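Local structure of MmcR (Streptomyces lavendulae, 3GWZ) at residues A[270-275]-A[294-299]. The protein transfers the methyl group of S-adenosyl-L-methionine to the quinone hydroxyl of 6-demethylmitomycins A and B, completing mitomycins A and B. Numbering follows the deposited sequence. Where two conformers were deposited one is given.
Sequences DVYLIK and ATAMKP. With SAH (S-adenosyl-L-homocysteine), chain G.
The flat ring of Tyr272 is approached obliquely by the last residue of helix 283-296, Ala296, and by Met297 just beyond it. Met297, a selenomethionine, brings its CG to 3.9 Å from Tyr272 CE2 and sits equally close to CD2, the two side chains running past one another in opposite senses. With CG anti to the carbonyl carbon (chi1 -68°), the tyrosine reaches from the strand to the last helical turn, where OH lies 3.7 Å from Ala296 CB and 3.2 Å from Ala296 O. That carbonyl is a neighbour rather than a bonding partner: the hydroxyl finds its hydrogen bonds in the preceding loop, with Pro266 O and Ala269 N, which fix the far end of the ring, while Val207 and Ile209 of strand 205-209 and Leu303 of strand 302-308 add apolar contacts. These pieces belong to a beta-alpha-beta crossover, strand 271-275, helix 283-296 and strand 302-308, in the Rossmann-like sheet of a class I methyltransferase; the contact packs the start of the first strand against the helix C-terminus. Near the surface the same junction carries a salt bridge. Lys298, bent at chi3 (-56°), directs NZ to Asp270 OD1 at 2.8 Å, approaching the oxygen almost in line with its C-O bond. The other carboxylate oxygen, OD2, accepts from Ala204 N, so both oxygens are engaged and the aspartate's rotation is restrained. At its opposite end the strand reaches the cofactor site: Lys275 O accepts from the amino N of S-adenosyl-L-homocysteine at 2.8 Å, and Lys275 NZ donates to its carboxylate OXT at 2.7 Å while also holding Glu190 and Ser187.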
loop_
_atom_site.group_PDB
_atom_site.type_symbol
_atom_site.label_atom_id
_atom_site.label_comp_id
_atom_site.label_asym_id
_atom_site.label_seq_id
_atom_site.Cartn_x
_atom_site.Cartn_y
_atom_site.Cartn_z
ATOM N N ASP A 270 -1.827 -17.517 36.825
ATOM C CA ASP A 270 -3.049 -16.921 37.360
ATOM C C ASP A 270 -4.229 -16.993 36.385
ATOM O O ASP A 270 -5.373 -17.230 36.782
ATOM C CB ASP A 270 -2.800 -15.457 37.736
ATOM C CG ASP A 270 -1.839 -15.309 38.908
ATOM O OD1 ASP A 270 -1.822 -16.207 39.776
ATOM O OD2 ASP A 270 -1.109 -14.295 38.958
ATOM N N VAL A 271 -3.965 -16.762 35.107
ATOM C CA VAL A 271 -5.052 -16.804 34.136
ATOM C C VAL A 271 -4.614 -17.543 32.878
ATOM O O VAL A 271 -3.517 -17.313 32.348
ATOM C CB VAL A 271 -5.591 -15.384 33.814
ATOM C CG1 VAL A 271 -4.477 -14.500 33.259
ATOM C CG2 VAL A 271 -6.774 -15.453 32.841
ATOM N N TYR A 272 -5.461 -18.464 32.427
ATOM C CA TYR A 272 -5.235 -19.155 31.167
ATOM C C TYR A 272 -6.248 -18.654 30.150
ATOM O O TYR A 272 -7.408 -18.413 30.489
ATOM C CB TYR A 272 -5.369 -20.667 31.355
ATOM C CG TYR A 272 -4.255 -21.233 32.208
ATOM C CD1 TYR A 272 -3.121 -21.773 31.624
ATOM C CD2 TYR A 272 -4.324 -21.184 33.598
ATOM C CE1 TYR A 272 -2.083 -22.263 32.393
ATOM C CE2 TYR A 272 -3.293 -21.682 34.383
ATOM C CZ TYR A 272 -2.178 -22.215 33.780
ATOM O OH TYR A 272 -1.147 -22.713 34.552
ATOM N N LEU A 273 -5.807 -18.481 28.911
ATOM C CA LEU A 273 -6.702 -18.013 27.863
ATOM C C LEU A 273 -6.672 -19.018 26.725
ATOM O O LEU A 273 -5.620 -19.563 26.403
ATOM C CB LEU A 273 -6.282 -16.633 27.358
ATOM C CG LEU A 273 -6.368 -15.460 28.344
ATOM C CD1 LEU A 273 -5.176 -15.474 29.272
ATOM C CD2 LEU A 273 -6.421 -14.146 27.593
ATOM N N ILE A 274 -7.832 -19.274 26.131
ATOM C CA ILE A 274 -7.927 -20.203 25.004
ATOM C C ILE A 274 -9.027 -19.703 24.060
ATOM O O ILE A 274 -10.209 -19.834 24.336
ATOM C CB ILE A 274 -8.142 -21.661 25.481
ATOM C CG1 ILE A 274 -8.038 -22.649 24.314
ATOM C CG2 ILE A 274 -9.471 -21.827 26.224
ATOM C CD1 ILE A 274 -7.820 -24.101 24.774
ATOM N N LYS A 275 -8.613 -19.087 22.962
ATOM C CA LYS A 275 -9.535 -18.363 22.091
ATOM C C LYS A 275 -9.569 -19.011 20.719
ATOM O O LYS A 275 -8.522 -19.166 20.092
ATOM C CB LYS A 275 -9.086 -16.897 21.958
ATOM C CG LYS A 275 -9.910 -16.072 20.979
ATOM C CD LYS A 275 -9.685 -14.564 21.152
ATOM C CE LYS A 275 -8.392 -14.077 20.490
ATOM N NZ LYS A 275 -8.452 -14.098 18.994
ATOM N N ALA A 294 -6.915 -27.987 33.548
ATOM C CA ALA A 294 -7.353 -28.104 34.936
ATOM C C ALA A 294 -6.206 -28.511 35.872
ATOM O O ALA A 294 -6.085 -27.988 36.981
ATOM C CB ALA A 294 -8.518 -29.100 35.044
ATOM N N THR A 295 -5.384 -29.448 35.416
ATOM C CA THR A 295 -4.251 -29.944 36.194
ATOM C C THR A 295 -3.239 -28.840 36.485
ATOM O O THR A 295 -2.625 -28.802 37.557
ATOM C CB THR A 295 -3.555 -31.103 35.457
ATOM O OG1 THR A 295 -4.447 -32.224 35.389
ATOM C CG2 THR A 295 -2.280 -31.521 36.173
ATOM N N ALA A 296 -3.085 -27.927 35.531
ATOM C CA ALA A 296 -2.086 -26.869 35.626
ATOM C C ALA A 296 -2.573 -25.702 36.479
ATOM O O ALA A 296 -1.789 -24.839 36.872
ATOM C CB ALA A 296 -1.707 -26.368 34.229
HETATM N N MSE A 297 -3.871 -25.666 36.750
HETATM C CA MSE A 297 -4.460 -24.516 37.423
HETATM C C MSE A 297 -4.282 -24.553 38.941
HETATM O O MSE A 297 -4.357 -25.613 39.564
HETATM C CB MSE A 297 -5.943 -24.388 37.072
HETATM C CG MSE A 297 -6.181 -23.956 35.626
HETATM SE SE MSE A 297 -8.046 -24.031 35.102
HETATM C CE MSE A 297 -8.704 -22.581 36.213
ATOM N N LYS A 298 -4.041 -23.382 39.522
ATOM C CA LYS A 298 -4.080 -23.231 40.970
ATOM C C LYS A 298 -5.527 -23.029 41.391
ATOM O O LYS A 298 -6.357 -22.600 40.588
ATOM C CB LYS A 298 -3.243 -22.025 41.408
ATOM C CG LYS A 298 -1.782 -22.118 41.024
ATOM C CD LYS A 298 -1.014 -20.886 41.474
ATOM C CE LYS A 298 -1.627 -19.614 40.921
ATOM N NZ LYS A 298 -0.717 -18.447 41.085
ATOM N N PRO A 299 -5.840 -23.332 42.655
ATOM C CA PRO A 299 -7.216 -23.164 43.128
ATOM C C PRO A 299 -7.777 -21.783 42.790
ATOM O O PRO A 299 -8.972 -21.646 42.534
ATOM C CB PRO A 299 -7.081 -23.327 44.644
ATOM C CG PRO A 299 -5.913 -24.251 44.801
ATOM C CD PRO A 299 -4.957 -23.904 43.689
HETATM N N SAH G . -5.884 -18.258 19.510
HETATM C CA SAH G . -5.570 -17.740 18.134
HETATM C CB SAH G . -5.536 -18.834 17.048
HETATM C CG SAH G . -6.827 -19.651 16.854
HETATM S SD SAH G . -6.689 -20.789 15.481
HETATM C C SAH G . -6.578 -16.692 17.757
HETATM O O SAH G . -6.339 -15.922 16.822
HETATM O OXT SAH G . -7.644 -16.579 18.378
HETATM C "C5'" SAH G . -6.282 -22.282 16.365
HETATM C "C4'" SAH G . -4.782 -22.421 16.698
HETATM O "O4'" SAH G . -4.466 -23.672 17.352
HETATM C "C3'" SAH G . -3.811 -22.332 15.516
HETATM O "O3'" SAH G . -3.007 -21.150 15.661
HETATM C "C2'" SAH G . -2.922 -23.574 15.607
HETATM O "O2'" SAH G . -1.531 -23.309 15.385
HETATM C "C1'" SAH G . -3.092 -23.991 17.049
HETATM N N9 SAH G . -2.907 -25.436 17.307
HETATM C C8 SAH G . -3.496 -26.454 16.639
HETATM N N7 SAH G . -3.125 -27.647 17.169
HETATM C C5 SAH G . -2.294 -27.382 18.206
HETATM C C6 SAH G . -1.555 -28.179 19.204
HETATM N N6 SAH G . -1.655 -29.529 19.167
HETATM N N1 SAH G . -0.792 -27.520 20.118
HETATM C C2 SAH G . -0.709 -26.181 20.133
HETATM N N3 SAH G . -1.360 -25.390 19.254
HETATM C C4 SAH G . -2.152 -25.927 18.292
#